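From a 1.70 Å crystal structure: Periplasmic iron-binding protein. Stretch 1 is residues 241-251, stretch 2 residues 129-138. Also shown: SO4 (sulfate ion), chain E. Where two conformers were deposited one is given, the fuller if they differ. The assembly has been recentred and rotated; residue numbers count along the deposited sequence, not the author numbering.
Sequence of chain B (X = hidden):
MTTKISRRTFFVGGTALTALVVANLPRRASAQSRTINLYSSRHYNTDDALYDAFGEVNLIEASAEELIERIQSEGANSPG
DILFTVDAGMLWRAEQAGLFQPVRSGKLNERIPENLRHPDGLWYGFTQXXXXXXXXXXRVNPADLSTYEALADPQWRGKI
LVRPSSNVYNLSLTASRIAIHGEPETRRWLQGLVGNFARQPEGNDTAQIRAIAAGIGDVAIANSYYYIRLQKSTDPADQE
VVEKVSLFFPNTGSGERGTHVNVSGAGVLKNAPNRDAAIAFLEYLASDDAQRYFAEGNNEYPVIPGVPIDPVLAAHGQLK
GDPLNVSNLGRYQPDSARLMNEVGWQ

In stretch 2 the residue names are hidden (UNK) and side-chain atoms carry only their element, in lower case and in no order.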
# COMPACT_ATOMS: atom_id res chain seq x y z
N VAL B 241 23.02 -6.92 -11.44
CA VAL B 241 23.90 -6.59 -10.33
C VAL B 241 24.35 -7.86 -9.59
O VAL B 241 25.53 -8.00 -9.26
CB VAL B 241 23.22 -5.63 -9.34
CG1 VAL B 241 24.13 -5.35 -8.13
CG2 VAL B 241 22.81 -4.31 -10.04
N VAL B 242 23.41 -8.78 -9.34
CA VAL B 242 23.78 -9.99 -8.59
C VAL B 242 24.65 -10.90 -9.49
O VAL B 242 25.47 -11.65 -8.96
CB VAL B 242 22.60 -10.70 -7.94
CG1 VAL B 242 21.88 -9.75 -6.97
CG2 VAL B 242 21.64 -11.25 -8.98
N GLU B 243 24.55 -10.76 -10.80
CA GLU B 243 25.43 -11.52 -11.71
C GLU B 243 26.82 -10.98 -11.69
O GLU B 243 27.75 -11.71 -11.99
CB GLU B 243 24.89 -11.51 -13.13
CG GLU B 243 23.88 -12.64 -13.30
CD GLU B 243 22.79 -12.34 -14.31
OE1 GLU B 243 22.96 -11.39 -15.12
OE2 GLU B 243 21.76 -13.08 -14.28
N LYS B 244 26.96 -9.71 -11.38
CA LYS B 244 28.24 -9.01 -11.50
C LYS B 244 28.99 -8.86 -10.19
O LYS B 244 30.20 -8.62 -10.18
CB LYS B 244 28.04 -7.64 -12.14
CG LYS B 244 27.77 -7.76 -13.64
CD LYS B 244 27.66 -6.40 -14.29
CE LYS B 244 27.50 -6.56 -15.80
NZ LYS B 244 28.80 -7.02 -16.37
N VAL B 245 28.27 -9.02 -9.10
CA VAL B 245 28.80 -8.73 -7.75
C VAL B 245 28.50 -9.91 -6.86
O VAL B 245 27.40 -10.47 -6.96
CB VAL B 245 28.12 -7.45 -7.18
CG1 VAL B 245 28.63 -7.16 -5.77
CG2 VAL B 245 28.34 -6.24 -8.12
N SER B 246 29.45 -10.34 -6.02
CA SER B 246 29.19 -11.43 -5.06
C SER B 246 29.34 -10.94 -3.63
O SER B 246 29.99 -9.93 -3.37
CB SER B 246 30.11 -12.63 -5.29
OG SER B 246 29.73 -13.33 -6.49
N LEU B 247 28.73 -11.68 -2.71
CA LEU B 247 28.77 -11.37 -1.28
C LEU B 247 29.92 -12.19 -0.67
O LEU B 247 30.04 -13.39 -0.92
CB LEU B 247 27.43 -11.76 -0.64
CG LEU B 247 27.22 -11.52 0.86
CD1 LEU B 247 25.73 -11.41 1.10
CD2 LEU B 247 27.78 -12.66 1.71
N PHE B 248 30.75 -11.56 0.15
CA PHE B 248 31.83 -12.23 0.85
C PHE B 248 31.71 -11.93 2.35
O PHE B 248 31.68 -10.74 2.72
CB PHE B 248 33.18 -11.70 0.33
CG PHE B 248 34.38 -12.27 1.05
CD1 PHE B 248 34.91 -13.52 0.66
CD2 PHE B 248 34.97 -11.56 2.10
CE1 PHE B 248 36.04 -14.05 1.34
CE2 PHE B 248 36.09 -12.09 2.79
CZ PHE B 248 36.62 -13.33 2.41
N PHE B 249 31.65 -12.97 3.18
CA PHE B 249 31.69 -12.80 4.62
C PHE B 249 33.13 -12.60 5.09
O PHE B 249 33.94 -13.53 4.99
CB PHE B 249 31.09 -14.00 5.38
CG PHE B 249 29.59 -14.13 5.26
CD1 PHE B 249 28.73 -13.32 6.00
CD2 PHE B 249 29.04 -15.10 4.42
CE1 PHE B 249 27.34 -13.45 5.89
CE2 PHE B 249 27.66 -15.23 4.31
CZ PHE B 249 26.80 -14.39 5.04
N PRO B 250 33.44 -11.41 5.61
CA PRO B 250 34.77 -11.18 6.14
C PRO B 250 34.99 -11.70 7.57
O PRO B 250 34.05 -11.94 8.33
CB PRO B 250 34.86 -9.66 6.16
CG PRO B 250 33.45 -9.27 6.54
CD PRO B 250 32.61 -10.19 5.70
N ASN B 251 36.27 -11.79 7.90
CA ASN B 251 36.74 -12.05 9.27
C ASN B 251 36.31 -13.41 9.81
O ASN B 251 36.10 -13.54 11.01
CB ASN B 251 36.27 -10.93 10.22
CG ASN B 251 36.98 -9.63 9.97
OD1 ASN B 251 36.84 -9.08 8.91
ND2 ASN B 251 37.77 -9.16 10.94
N UNK B 129 21.84 -8.63 11.43
CA UNK B 129 22.30 -8.45 10.05
C UNK B 129 23.82 -8.48 10.14
O UNK B 129 24.39 -8.29 11.22
c UNK B 129 22.27 -5.82 10.26
n UNK B 129 20.51 -3.03 9.94
c UNK B 129 21.85 -7.09 9.46
n UNK B 129 19.94 -5.12 10.79
c UNK B 129 21.27 -5.36 11.36
c UNK B 129 19.62 -4.01 10.10
n UNK B 129 18.42 -3.89 9.55
N UNK B 130 24.47 -8.75 9.02
CA UNK B 130 25.94 -8.77 8.98
C UNK B 130 26.38 -7.66 8.07
O UNK B 130 25.72 -7.41 7.06
c UNK B 130 26.43 -10.14 8.42
N UNK B 131 27.48 -6.98 8.41
CA UNK B 131 28.02 -5.95 7.54
C UNK B 131 29.15 -6.67 6.78
O UNK B 131 30.18 -7.05 7.34
c UNK B 131 27.54 -0.70 6.34
c UNK B 131 28.76 -3.50 7.37
n UNK B 131 27.67 0.40 5.61
n UNK B 131 26.45 -1.46 6.18
n UNK B 131 28.49 -1.04 7.23
c UNK B 131 28.50 -4.71 8.32
c UNK B 131 28.43 -2.21 8.10
N UNK B 132 28.91 -6.92 5.50
CA UNK B 132 29.75 -7.82 4.74
C UNK B 132 30.49 -7.07 3.64
O UNK B 132 30.35 -5.86 3.50
c UNK B 132 28.31 -9.88 5.20
c UNK B 132 27.82 -8.43 3.13
c UNK B 132 28.92 -8.96 4.11
N UNK B 133 31.27 -7.81 2.85
CA UNK B 133 31.92 -7.24 1.69
C UNK B 133 31.22 -7.71 0.45
O UNK B 133 30.69 -8.85 0.40
c UNK B 133 33.37 -7.67 1.63
c UNK B 133 34.01 -6.03 3.40
c UNK B 133 35.72 -7.68 2.62
c UNK B 133 34.21 -7.43 2.88
N UNK B 134 31.20 -6.83 -0.54
CA UNK B 134 30.72 -7.15 -1.87
C UNK B 134 31.87 -6.93 -2.83
O UNK B 134 32.67 -6.01 -2.65
c UNK B 134 28.03 -5.86 -0.26
o UNK B 134 25.14 -7.70 1.04
c UNK B 134 29.53 -6.26 -2.24
c UNK B 134 26.94 -6.19 0.56
c UNK B 134 26.55 -8.12 -0.82
c UNK B 134 26.22 -7.33 0.27
c UNK B 134 27.62 -7.77 -1.63
c UNK B 134 28.35 -6.62 -1.38
N UNK B 135 31.96 -7.76 -3.85
CA UNK B 135 33.11 -7.61 -4.76
C UNK B 135 32.73 -7.89 -6.19
O UNK B 135 31.83 -8.70 -6.46
c UNK B 135 34.11 -12.04 -5.76
c UNK B 135 33.29 -12.10 -3.46
c UNK B 135 34.29 -8.48 -4.33
o UNK B 135 33.33 -14.10 -4.80
c UNK B 135 33.58 -12.74 -4.67
c UNK B 135 33.52 -10.72 -3.37
c UNK B 135 34.32 -10.66 -5.68
c UNK B 135 34.04 -9.99 -4.45
N UNK B 136 33.45 -7.24 -7.09
CA UNK B 136 33.29 -7.43 -8.52
C UNK B 136 33.75 -8.84 -8.89
O UNK B 136 34.91 -9.18 -8.71
o UNK B 136 34.18 -6.68 -10.67
c UNK B 136 34.20 -6.43 -9.27
N UNK B 137 32.86 -9.63 -9.46
CA UNK B 137 33.20 -11.00 -9.85
C UNK B 137 34.30 -10.98 -10.93
O UNK B 137 35.20 -11.81 -10.89
n UNK B 137 30.69 -16.23 -10.53
c UNK B 137 29.77 -12.77 -9.64
c UNK B 137 30.47 -15.15 -9.77
c UNK B 137 31.04 -12.02 -9.21
n UNK B 137 30.06 -14.02 -10.34
n UNK B 137 30.68 -15.22 -8.45
c UNK B 137 31.96 -11.70 -10.35
N UNK B 138 34.24 -10.00 -11.83
CA UNK B 138 35.19 -9.93 -12.93
C UNK B 138 36.54 -9.37 -12.49
O UNK B 138 37.59 -9.77 -13.02
o UNK B 138 32.87 -9.15 -15.67
c UNK B 138 33.49 -9.80 -14.81
o UNK B 138 33.22 -11.00 -14.55
c UNK B 138 34.62 -9.09 -14.07
S SO4 E . 27.13 -15.19 -4.19
O1 SO4 E . 27.20 -13.86 -3.56
O2 SO4 E . 27.66 -15.18 -5.58
O3 SO4 E . 27.90 -16.17 -3.40
O4 SO4 E . 25.73 -15.64 -4.24
O HOH W 1 31.64 -6.08 -11.40
O HOH W 2 31.69 -8.82 -12.51
O HOH W 3 31.55 -7.09 -14.75

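Position 129 carries three carbons, a nitrogen, then a carbon bearing two more nitrogens, a guanidinium; it touches nothing on stretch 1 and is Arg129. Position 130 has one side-chain carbon, its CB, 4.3 Å from Phe249 CE1 at the edge of that ring: Ala130. At 131 the guanidinium pattern returns, with CA-to-CB pointing away from stretch 1; this is Arg131, whose NH1 and NH2 are hydrogen-bonded elsewhere in the structure.

Position 132 has three carbons, forked at CB, packed against Leu247, Phe249 and Pro250. A fork at CB with three carbons in all and no oxygen means Val132, whose CG1 lies 3.6 Å from Phe249 CD1 and whose CG2 lies 3.9 Å from Leu247 CG. Four carbons forking one atom later, close to Phe248 and Pro250, make position 133 Leu133; its CD1 sits 4.0 Å from Phe248 CD2.

Position 134 is one carbon, then a six-carbon ring bearing an oxygen, lying beside Val245 and Leu247: Tyr134. CE2 is 3.7 Å from Leu247 CB, and the hydroxyl is satisfied elsewhere in the structure. The same atoms recur at 135, but here chi1 is p and the end of the side chain comes nearer to stretch 1, the ring lying against Ser246 and Phe248. This Tyr135 offers one face to Ser246 CB, 4.0 Å from the ring centroid, and its edge to Phe248 CB, 3.8 Å from CE1.

Position 136 has one carbon and one oxygen, hence Ser136; OG lies 2.7 Å from water 1, which donates to Lys244 O. Position 137 is a third guanidinium chain, reaching Ser246: Arg137, with NH1 donating to Ser246 OG at 2.9 Å. Two carbons, the second carrying two oxygens, identify 138 as Asp138. It makes no direct contact, but water 3 donates to OD1 and accepts from Lys244 NZ.

The backbone sets the register. In the antiparallel pairing, Phe248 N to Leu133 O (2.7 Å) and Leu133 N to Phe248 O (3.0 Å) form one reciprocal pair of hydrogen bonds, and Ser246 N to Tyr135 O (2.9 Å) with Tyr135 N to Ser246 O (3.0 Å) forms the next. Arg137 N to Lys244 O (2.9 Å) continues the ladder to the helix end. Alternation then sorts the side chains: Val245, Leu247, Tyr134 and Ser136 share one face, while Ser246, Phe248, Leu133 and Tyr135 share the other. Small Ser246 fits under the Tyr135 ring while its OG accepts from Arg137 and donates to sulfate O2 at 2.9 Å. Apolar packing continues beyond the strand pairing through Phe249 and Pro250; polar groups and waters finish the Lys244 end.

Stretch 2, residues 129-138: RARVLYYSRD
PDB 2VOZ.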